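Local coordinates for protein short-chain dehydrogenase/reductase SDR (Burkholderia phymatum, PDB 5IG2) that binds NAD and probably acts as an oxidoreductase of the short-chain dehydrogenase/reductase family, working on CH-OH groups of an unknown substrate, at residues B[148-153]-B[193-198]. Sequence-based numbering, arbitrary orientation.
Sequences NTASVA and LLCPAF. With NAD (nicotinamide-adenine-dinucleotide), chain F; ACT (acetate ion), chain G.
Val152 lays CG1 over the backbone of the 193-198 segment, 3.4 Å from Cys195 O, and meets the methyl of Ala197. The two segments start at the C-terminal ends of neighbouring parallel strands, 144-149 and 189-194, joined through helix 162-185 as a beta-alpha-beta unit of the Rossmann-fold sheet; beyond the strands both segments leave the sheet and line the nicotinamide end of the NAD pocket. Parallel pairing closes with Leu194 N bonded almost straight to Asn148 O (3.0 Å, 177°) and Ala150 N bonded to Leu194 O at 2.7 Å, the latter more bent. A third bond, Val152 N to Pro196 O, carries the pairing past the strands, its donor well above the carbonyl plane. On the face of Asn148 and Leu193, Leu193 CD1 reaches forward to Ala150 CB at 3.7 Å, and Cys195 SG borders that methyl just past the strands; on the face of Thr149 and Leu194, the two side chains lie side by side, pointing the same way, with CD2 beside OG1. That hydroxyl is hydrogen-bonded to Asn98, while Thr149 CG2, anti to the backbone N, reaches the nicotinamide ribose, 3.3 Å from NAD O4D. Ala150 O and Pro196 O, one from each segment, both approach the nicotinamide ring, at C6N and C5N, and Phe198 CA lies close to the carboxamide O7N. Lys168 NZ, from helix 162-185, is hydrogen-bonded to Thr149 O. The arrangement of Ser151, Tyr164 and Lys168 is consistent with the Ser-Tyr-Lys catalytic set of the family. Ser151 holds OG anti to its backbone N (chi1 169°), directed at the site: OG accepts from Ala153 N in an ST turn and donates to acetate OXT at 2.6 Å. The acetate, probably a crystallisation additive, is also bound by Tyr164 OH, and Ser151 OG lies 3.4 Å from NAD C5N.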
loop_
_atom_site.group_PDB
_atom_site.type_symbol
_atom_site.label_atom_id
_atom_site.label_comp_id
_atom_site.label_asym_id
_atom_site.label_seq_id
_atom_site.Cartn_x
_atom_site.Cartn_y
_atom_site.Cartn_z
ATOM N N ASN B 148 33.056 -4.044 -45.990
ATOM C CA ASN B 148 32.356 -2.892 -46.543
ATOM C C ASN B 148 30.860 -3.059 -46.326
ATOM O O ASN B 148 30.289 -4.095 -46.688
ATOM C CB ASN B 148 32.656 -2.733 -48.038
ATOM C CG ASN B 148 34.113 -2.432 -48.304
ATOM O OD1 ASN B 148 34.822 -1.914 -47.430
ATOM N ND2 ASN B 148 34.573 -2.754 -49.508
ATOM N N THR B 149 30.223 -2.041 -45.747
ATOM C CA THR B 149 28.775 -2.066 -45.555
ATOM C C THR B 149 28.093 -1.561 -46.818
ATOM O O THR B 149 28.197 -0.377 -47.159
ATOM C CB THR B 149 28.340 -1.219 -44.365
ATOM O OG1 THR B 149 29.076 -1.612 -43.202
ATOM C CG2 THR B 149 26.835 -1.421 -44.129
ATOM N N ALA B 150 27.403 -2.454 -47.519
ATOM C CA ALA B 150 26.524 -2.006 -48.592
ATOM C C ALA B 150 25.109 -1.943 -48.022
ATOM O O ALA B 150 24.842 -1.149 -47.113
ATOM C CB ALA B 150 26.616 -2.932 -49.816
ATOM N N SER B 151 24.219 -2.809 -48.506
ATOM C CA SER B 151 22.808 -2.804 -48.137
ATOM C C SER B 151 22.107 -3.803 -49.034
ATOM O O SER B 151 22.658 -4.162 -50.077
ATOM C CB SER B 151 22.181 -1.416 -48.324
ATOM O OG SER B 151 20.771 -1.476 -48.199
ATOM N N VAL B 152 20.899 -4.247 -48.673
ATOM C CA VAL B 152 20.065 -4.909 -49.674
ATOM C C VAL B 152 19.749 -3.957 -50.825
ATOM O O VAL B 152 19.426 -4.413 -51.929
ATOM C CB VAL B 152 18.766 -5.476 -49.056
ATOM C CG1 VAL B 152 19.097 -6.488 -47.967
ATOM C CG2 VAL B 152 17.866 -4.355 -48.527
ATOM N N ALA B 153 19.851 -2.637 -50.603
ATOM C CA ALA B 153 19.718 -1.676 -51.699
ATOM C C ALA B 153 20.872 -1.744 -52.695
ATOM O O ALA B 153 20.810 -1.073 -53.734
ATOM C CB ALA B 153 19.623 -0.249 -51.163
ATOM N N LEU B 193 31.313 -8.487 -47.549
ATOM C CA LEU B 193 30.334 -7.531 -48.043
ATOM C C LEU B 193 29.073 -7.672 -47.200
ATOM O O LEU B 193 28.402 -8.708 -47.259
ATOM C CB LEU B 193 30.045 -7.784 -49.527
ATOM C CG LEU B 193 28.949 -6.945 -50.207
ATOM C CD1 LEU B 193 29.308 -5.456 -50.194
ATOM C CD2 LEU B 193 28.682 -7.453 -51.627
ATOM N N LEU B 194 28.734 -6.627 -46.444
ATOM C CA LEU B 194 27.595 -6.648 -45.528
ATOM C C LEU B 194 26.377 -5.988 -46.179
ATOM O O LEU B 194 26.433 -4.809 -46.551
ATOM C CB LEU B 194 27.959 -5.943 -44.222
ATOM C CG LEU B 194 26.852 -5.775 -43.185
ATOM C CD1 LEU B 194 26.351 -7.135 -42.719
ATOM C CD2 LEU B 194 27.371 -4.967 -42.011
ATOM N N CYS B 195 25.269 -6.738 -46.286
ATOM C CA CYS B 195 24.060 -6.288 -46.991
ATOM C C CYS B 195 22.810 -6.439 -46.129
ATOM O O CYS B 195 21.999 -7.357 -46.345
ATOM C CB CYS B 195 23.879 -7.062 -48.298
ATOM S SG CYS B 195 25.232 -6.849 -49.493
ATOM N N PRO B 196 22.601 -5.543 -45.165
ATOM C CA PRO B 196 21.434 -5.650 -44.285
ATOM C C PRO B 196 20.191 -5.008 -44.881
ATOM O O PRO B 196 20.259 -4.154 -45.766
ATOM C CB PRO B 196 21.864 -4.881 -43.024
ATOM C CG PRO B 196 23.318 -4.544 -43.226
ATOM C CD PRO B 196 23.528 -4.505 -44.700
ATOM N N ALA B 197 19.039 -5.456 -44.371
ATOM C CA ALA B 197 17.777 -4.760 -44.567
ATOM C C ALA B 197 17.595 -3.761 -43.424
ATOM O O ALA B 197 18.521 -3.494 -42.653
ATOM C CB ALA B 197 16.621 -5.753 -44.662
ATOM N N PHE B 198 16.398 -3.200 -43.288
ATOM C CA PHE B 198 16.210 -2.085 -42.361
ATOM C C PHE B 198 16.476 -2.501 -40.916
ATOM O O PHE B 198 15.977 -3.529 -40.450
ATOM C CB PHE B 198 14.793 -1.530 -42.490
ATOM C CG PHE B 198 14.433 -1.119 -43.881
ATOM C CD1 PHE B 198 14.993 0.011 -44.448
ATOM C CD2 PHE B 198 13.525 -1.862 -44.622
ATOM C CE1 PHE B 198 14.656 0.391 -45.727
ATOM C CE2 PHE B 198 13.186 -1.487 -45.889
ATOM C CZ PHE B 198 13.752 -0.359 -46.449
HETATM P PA NAD F . 23.770 5.718 -38.563
HETATM O O1A NAD F . 23.290 7.060 -38.955
HETATM O O2A NAD F . 23.241 5.250 -37.198
HETATM O O5B NAD F . 25.356 5.583 -38.569
HETATM C C5B NAD F . 26.134 6.057 -39.684
HETATM C C4B NAD F . 27.204 6.953 -39.123
HETATM O O4B NAD F . 28.039 7.432 -40.201
HETATM C C3B NAD F . 26.702 8.196 -38.367
HETATM O O3B NAD F . 27.227 8.250 -37.046
HETATM C C2B NAD F . 27.224 9.370 -39.211
HETATM O O2B NAD F . 27.604 10.487 -38.417
HETATM C C1B NAD F . 28.444 8.742 -39.870
HETATM N N9A NAD F . 28.891 9.421 -41.079
HETATM C C8A NAD F . 28.113 9.961 -42.069
HETATM N N7A NAD F . 28.789 10.617 -42.982
HETATM C C5A NAD F . 30.105 10.496 -42.565
HETATM C C6A NAD F . 31.315 10.981 -43.095
HETATM N N6A NAD F . 31.389 11.793 -44.153
HETATM N N1A NAD F . 32.459 10.644 -42.459
HETATM C C2A NAD F . 32.384 9.887 -41.357
HETATM N N3A NAD F . 31.300 9.394 -40.748
HETATM C C4A NAD F . 30.185 9.742 -41.404
HETATM O O3 NAD F . 23.345 4.657 -39.666
HETATM P PN NAD F . 23.731 3.120 -39.878
HETATM O O1N NAD F . 24.436 2.601 -38.679
HETATM O O2N NAD F . 22.504 2.437 -40.343
HETATM O O5D NAD F . 24.738 3.275 -41.101
HETATM C C5D NAD F . 25.881 2.405 -41.252
HETATM C C4D NAD F . 25.861 1.842 -42.652
HETATM O O4D NAD F . 24.800 0.866 -42.788
HETATM C C3D NAD F . 25.648 2.866 -43.774
HETATM O O3D NAD F . 26.553 2.600 -44.838
HETATM C C2D NAD F . 24.216 2.579 -44.230
HETATM O O2D NAD F . 24.033 2.957 -45.588
HETATM C C1D NAD F . 24.186 1.071 -44.028
HETATM N N1N NAD F . 22.798 0.401 -44.001
HETATM C C2N NAD F . 21.917 0.772 -43.053
HETATM C C3N NAD F . 20.680 0.158 -42.979
HETATM C C7N NAD F . 19.708 0.401 -41.867
HETATM O O7N NAD F . 18.517 0.093 -42.025
HETATM N N7N NAD F . 20.138 1.044 -40.794
HETATM C C4N NAD F . 20.381 -0.846 -43.892
HETATM C C5N NAD F . 21.314 -1.219 -44.844
HETATM C C6N NAD F . 22.524 -0.575 -44.889
HETATM C C ACT G . 18.699 0.645 -46.370
HETATM O O ACT G . 17.833 -0.203 -46.702
HETATM O OXT ACT G . 19.852 0.470 -46.830
HETATM C CH3 ACT G . 18.396 1.802 -45.461
#